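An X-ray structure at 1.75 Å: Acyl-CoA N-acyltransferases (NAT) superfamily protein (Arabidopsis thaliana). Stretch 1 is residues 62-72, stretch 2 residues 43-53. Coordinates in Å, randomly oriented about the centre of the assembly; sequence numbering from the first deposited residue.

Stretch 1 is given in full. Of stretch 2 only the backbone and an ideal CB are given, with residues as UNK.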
# COMPACT_ATOMS: atom_id res chain seq x y z
N GLU A 62 -12.32 15.36 2.72
CA GLU A 62 -10.93 15.20 3.14
C GLU A 62 -10.65 13.75 3.50
O GLU A 62 -11.41 13.14 4.26
CB GLU A 62 -10.64 16.11 4.33
CG GLU A 62 -9.17 16.16 4.75
CD GLU A 62 -8.95 16.95 6.03
OE1 GLU A 62 -9.61 16.64 7.04
OE2 GLU A 62 -8.13 17.90 6.01
N LEU A 63 -9.58 13.18 2.95
CA LEU A 63 -9.31 11.77 3.21
C LEU A 63 -8.90 11.55 4.66
O LEU A 63 -8.24 12.40 5.28
CB LEU A 63 -8.23 11.24 2.26
CG LEU A 63 -6.81 11.80 2.33
CD1 LEU A 63 -5.99 11.07 3.37
CD2 LEU A 63 -6.13 11.69 0.96
N ILE A 64 -9.31 10.42 5.22
CA ILE A 64 -8.89 10.00 6.55
C ILE A 64 -8.15 8.66 6.52
O ILE A 64 -7.77 8.12 7.56
CB ILE A 64 -10.09 9.97 7.52
CG1 ILE A 64 -11.27 9.20 6.92
CG2 ILE A 64 -10.53 11.39 7.83
CD1 ILE A 64 -11.11 7.69 6.92
N GLY A 65 -7.90 8.14 5.32
CA GLY A 65 -7.11 6.94 5.16
C GLY A 65 -6.62 6.89 3.73
O GLY A 65 -7.18 7.57 2.86
N PHE A 66 -5.56 6.13 3.50
CA PHE A 66 -4.98 6.09 2.17
C PHE A 66 -4.23 4.77 2.00
O PHE A 66 -3.79 4.17 2.98
CB PHE A 66 -4.02 7.27 1.95
CG PHE A 66 -2.90 7.28 2.90
CD1 PHE A 66 -1.75 6.54 2.64
CD2 PHE A 66 -3.00 7.95 4.11
CE1 PHE A 66 -0.71 6.51 3.56
CE2 PHE A 66 -1.97 7.92 5.02
CZ PHE A 66 -0.82 7.22 4.75
N VAL A 67 -4.11 4.33 0.75
CA VAL A 67 -3.15 3.29 0.39
C VAL A 67 -2.59 3.65 -0.98
O VAL A 67 -3.33 4.15 -1.83
CB VAL A 67 -3.78 1.89 0.37
CG1 VAL A 67 -4.87 1.82 -0.69
CG2 VAL A 67 -2.72 0.82 0.15
N THR A 68 -1.27 3.56 -1.14
CA THR A 68 -0.62 3.79 -2.43
C THR A 68 0.14 2.54 -2.88
O THR A 68 0.66 1.78 -2.05
CB THR A 68 0.34 4.97 -2.38
OG1 THR A 68 1.37 4.68 -1.43
CG2 THR A 68 -0.41 6.24 -1.96
N ALA A 69 0.19 2.32 -4.20
CA ALA A 69 0.82 1.12 -4.73
C ALA A 69 1.37 1.42 -6.12
O ALA A 69 0.87 2.28 -6.84
CB ALA A 69 -0.17 -0.06 -4.81
N LYS A 70 2.37 0.64 -6.53
CA LYS A 70 2.90 0.82 -7.88
C LYS A 70 2.99 -0.53 -8.55
O LYS A 70 3.02 -1.58 -7.91
CB LYS A 70 4.27 1.50 -7.90
CG LYS A 70 5.39 0.68 -7.27
CD LYS A 70 6.74 1.33 -7.56
CE LYS A 70 7.89 0.57 -6.92
NZ LYS A 70 9.20 1.22 -7.23
N ILE A 71 3.05 -0.47 -9.87
CA ILE A 71 3.06 -1.66 -10.69
C ILE A 71 4.51 -2.02 -10.98
O ILE A 71 5.32 -1.15 -11.32
CB ILE A 71 2.24 -1.42 -11.96
CG1 ILE A 71 0.84 -0.95 -11.56
CG2 ILE A 71 2.15 -2.70 -12.76
CD1 ILE A 71 0.03 -1.98 -10.80
N VAL A 72 4.82 -3.31 -10.89
CA VAL A 72 6.18 -3.84 -11.00
C VAL A 72 6.17 -5.01 -11.98
O VAL A 72 5.33 -5.90 -11.86
CB VAL A 72 6.67 -4.33 -9.61
CG1 VAL A 72 8.11 -4.78 -9.67
CG2 VAL A 72 6.49 -3.23 -8.56
N UNK A 43 -0.94 7.14 -13.25
CA UNK A 43 -0.01 6.44 -14.11
C UNK A 43 0.50 5.13 -13.53
O UNK A 43 -0.23 4.13 -13.52
CB UNK A 43 1.18 7.35 -14.42
N UNK A 44 1.75 5.12 -13.07
CA UNK A 44 2.34 3.90 -12.52
C UNK A 44 2.12 3.74 -11.03
O UNK A 44 2.51 2.70 -10.49
CB UNK A 44 3.84 3.88 -12.81
N UNK A 45 1.39 4.64 -10.38
CA UNK A 45 0.99 4.48 -9.00
C UNK A 45 -0.52 4.46 -8.96
O UNK A 45 -1.17 5.33 -9.55
CB UNK A 45 1.56 5.59 -8.11
N UNK A 46 -1.07 3.43 -8.34
CA UNK A 46 -2.50 3.33 -8.10
C UNK A 46 -2.72 3.66 -6.64
O UNK A 46 -1.86 3.39 -5.78
CB UNK A 46 -3.05 1.95 -8.46
N UNK A 47 -3.86 4.25 -6.35
CA UNK A 47 -4.07 4.56 -4.94
C UNK A 47 -5.54 4.78 -4.64
O UNK A 47 -6.36 5.01 -5.53
CB UNK A 47 -3.26 5.80 -4.54
N UNK A 48 -5.85 4.69 -3.35
CA UNK A 48 -7.21 4.80 -2.86
C UNK A 48 -7.23 5.68 -1.63
O UNK A 48 -6.33 5.61 -0.79
CB UNK A 48 -7.80 3.42 -2.55
N UNK A 49 -8.26 6.50 -1.52
CA UNK A 49 -8.51 7.31 -0.34
C UNK A 49 -9.74 6.75 0.36
O UNK A 49 -10.66 6.24 -0.27
CB UNK A 49 -8.70 8.78 -0.70
N UNK A 50 -9.73 6.83 1.68
CA UNK A 50 -10.91 6.60 2.50
C UNK A 50 -11.41 7.95 2.98
O UNK A 50 -10.62 8.78 3.43
CB UNK A 50 -10.61 5.67 3.68
N UNK A 51 -12.72 8.18 2.84
CA UNK A 51 -13.32 9.43 3.28
C UNK A 51 -14.57 9.14 4.10
O UNK A 51 -15.24 8.12 3.93
CB UNK A 51 -13.65 10.32 2.08
N UNK A 52 -14.85 10.04 5.04
CA UNK A 52 -16.10 10.04 5.80
C UNK A 52 -16.85 11.31 5.37
O UNK A 52 -16.64 12.38 5.94
CB UNK A 52 -15.85 10.00 7.31
N UNK A 53 -17.73 11.18 4.37
CA UNK A 53 -18.44 12.36 3.90
C UNK A 53 -19.44 12.87 4.92
O UNK A 53 -20.03 13.94 4.72
CB UNK A 53 -19.16 12.05 2.58

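The two stretches run antiparallel, as strands paired edge to edge.

Position 43 has phi 72°. Positive phi favours glycine, and stretch 1 lies out of reach. It is Gly 43.

Position 44 points sideways. Space is open, so many side chains would suit, polar ones included. It is Asp 44. Its backbone O accepts from Ile 71 N at 3.3 Å.

Position 45 lies on the face of Thr 68 and Lys 70. The ideal CB is 4.9 Å from Lys 70 CB, so an aliphatic or beta-branched residue would suit. It is Ile 45. Its CG1 is 4.2 Å from Lys 70 CB.

Position 46 faces the side of Ala 69. That small methyl leaves room for a medium apolar residue. Val 46 is found, with CG2 3.8 Å from Ala 69 CB. Val 46 N donates to Ala 69 O at 2.7 Å, and Ala 69 N donates to Val 46 O at 2.8 Å.

Position 47 pairs with Thr 68. The ideal CB is tight, 3.2 Å from Val 67 O, and leaves little room toward stretch 1. A small residue such as alanine or serine suits best, though others could turn their further atoms away. It is Ser 47. Its CB lies 3.2 Å from Val 67 O and 3.9 Å from Thr 68 CG2.

Position 48 is beside Val 67, whose CG1 is 3.8 Å from the ideal CB. Apolar residues would suit, branched or aromatic. It is Trp 48, and Val 67 CG1 approaches its ring obliquely. Trp 48 N donates to Val 67 O, and Val 67 N to Trp 48 O, both at 3.0 Å.

Position 49 shares a face with Phe 66. The ideal CB is 3.9 Å from Leu 63 CB, so a small apolar residue fits well, though the backbone alone does not settle its size. It is Ala 49, which keeps that methyl contact.

Position 50 pairs with Gly 65, which offers no side chain; Ile 64 CD1 is 3.9 Å from the ideal CB. Alanine or another apolar residue would suit. Ala 50 is found. Its N donates to Gly 65 O at 2.9 Å. Its O accepts from Ile 64 N at 2.8 Å and, weakly, from Gly 65 N at 3.4 Å.

Position 51 points sideways. An aliphatic residue would suit. It is Val 51, with CG1 4.4 Å from Leu 63 CB.

Position 52 also points sideways; polar or apolar would do. It is Asp 52. Its N donates to water 1 O at 2.7 Å.

Position 53 points away, unconstrained. It is Arg 53.

Stretch 2 43-53: GDIVSWAAVDR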
# COMPACT_ATOMS: atom_id res chain seq x y z
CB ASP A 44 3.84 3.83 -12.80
CG ASP A 44 4.60 4.98 -12.16
OD1 ASP A 44 3.95 5.93 -11.68
OD2 ASP A 44 5.85 4.93 -12.15
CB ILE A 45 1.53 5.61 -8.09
CG1 ILE A 45 3.05 5.50 -7.93
CG2 ILE A 45 0.80 5.61 -6.70
CD1 ILE A 45 3.61 6.49 -6.93
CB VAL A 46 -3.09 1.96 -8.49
CG1 VAL A 46 -3.09 1.79 -10.00
CG2 VAL A 46 -2.31 0.83 -7.84
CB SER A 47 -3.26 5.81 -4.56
OG SER A 47 -3.68 6.89 -5.37
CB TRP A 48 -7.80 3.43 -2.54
CG TRP A 48 -8.12 2.63 -3.76
CD1 TRP A 48 -9.32 2.56 -4.39
CD2 TRP A 48 -7.22 1.80 -4.51
NE1 TRP A 48 -9.23 1.73 -5.48
CE2 TRP A 48 -7.96 1.24 -5.57
CE3 TRP A 48 -5.87 1.46 -4.38
CZ2 TRP A 48 -7.39 0.37 -6.51
CZ3 TRP A 48 -5.31 0.59 -5.30
CH2 TRP A 48 -6.07 0.06 -6.36
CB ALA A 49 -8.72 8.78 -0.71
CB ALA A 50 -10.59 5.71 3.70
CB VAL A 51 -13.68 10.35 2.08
CG1 VAL A 51 -12.44 10.63 1.24
CG2 VAL A 51 -14.78 9.72 1.23
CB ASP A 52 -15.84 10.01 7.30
CG ASP A 52 -17.12 10.04 8.13
OD1 ASP A 52 -18.23 10.09 7.56
OD2 ASP A 52 -17.00 10.04 9.37
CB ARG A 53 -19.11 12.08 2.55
CG ARG A 53 -18.12 11.98 1.40
CD ARG A 53 -18.78 12.01 0.04
NE ARG A 53 -17.82 11.67 -1.02
CZ ARG A 53 -17.70 10.46 -1.55
NH1 ARG A 53 -18.49 9.48 -1.14
NH2 ARG A 53 -16.80 10.23 -2.50
O HOH W 1 -13.62 12.48 4.92
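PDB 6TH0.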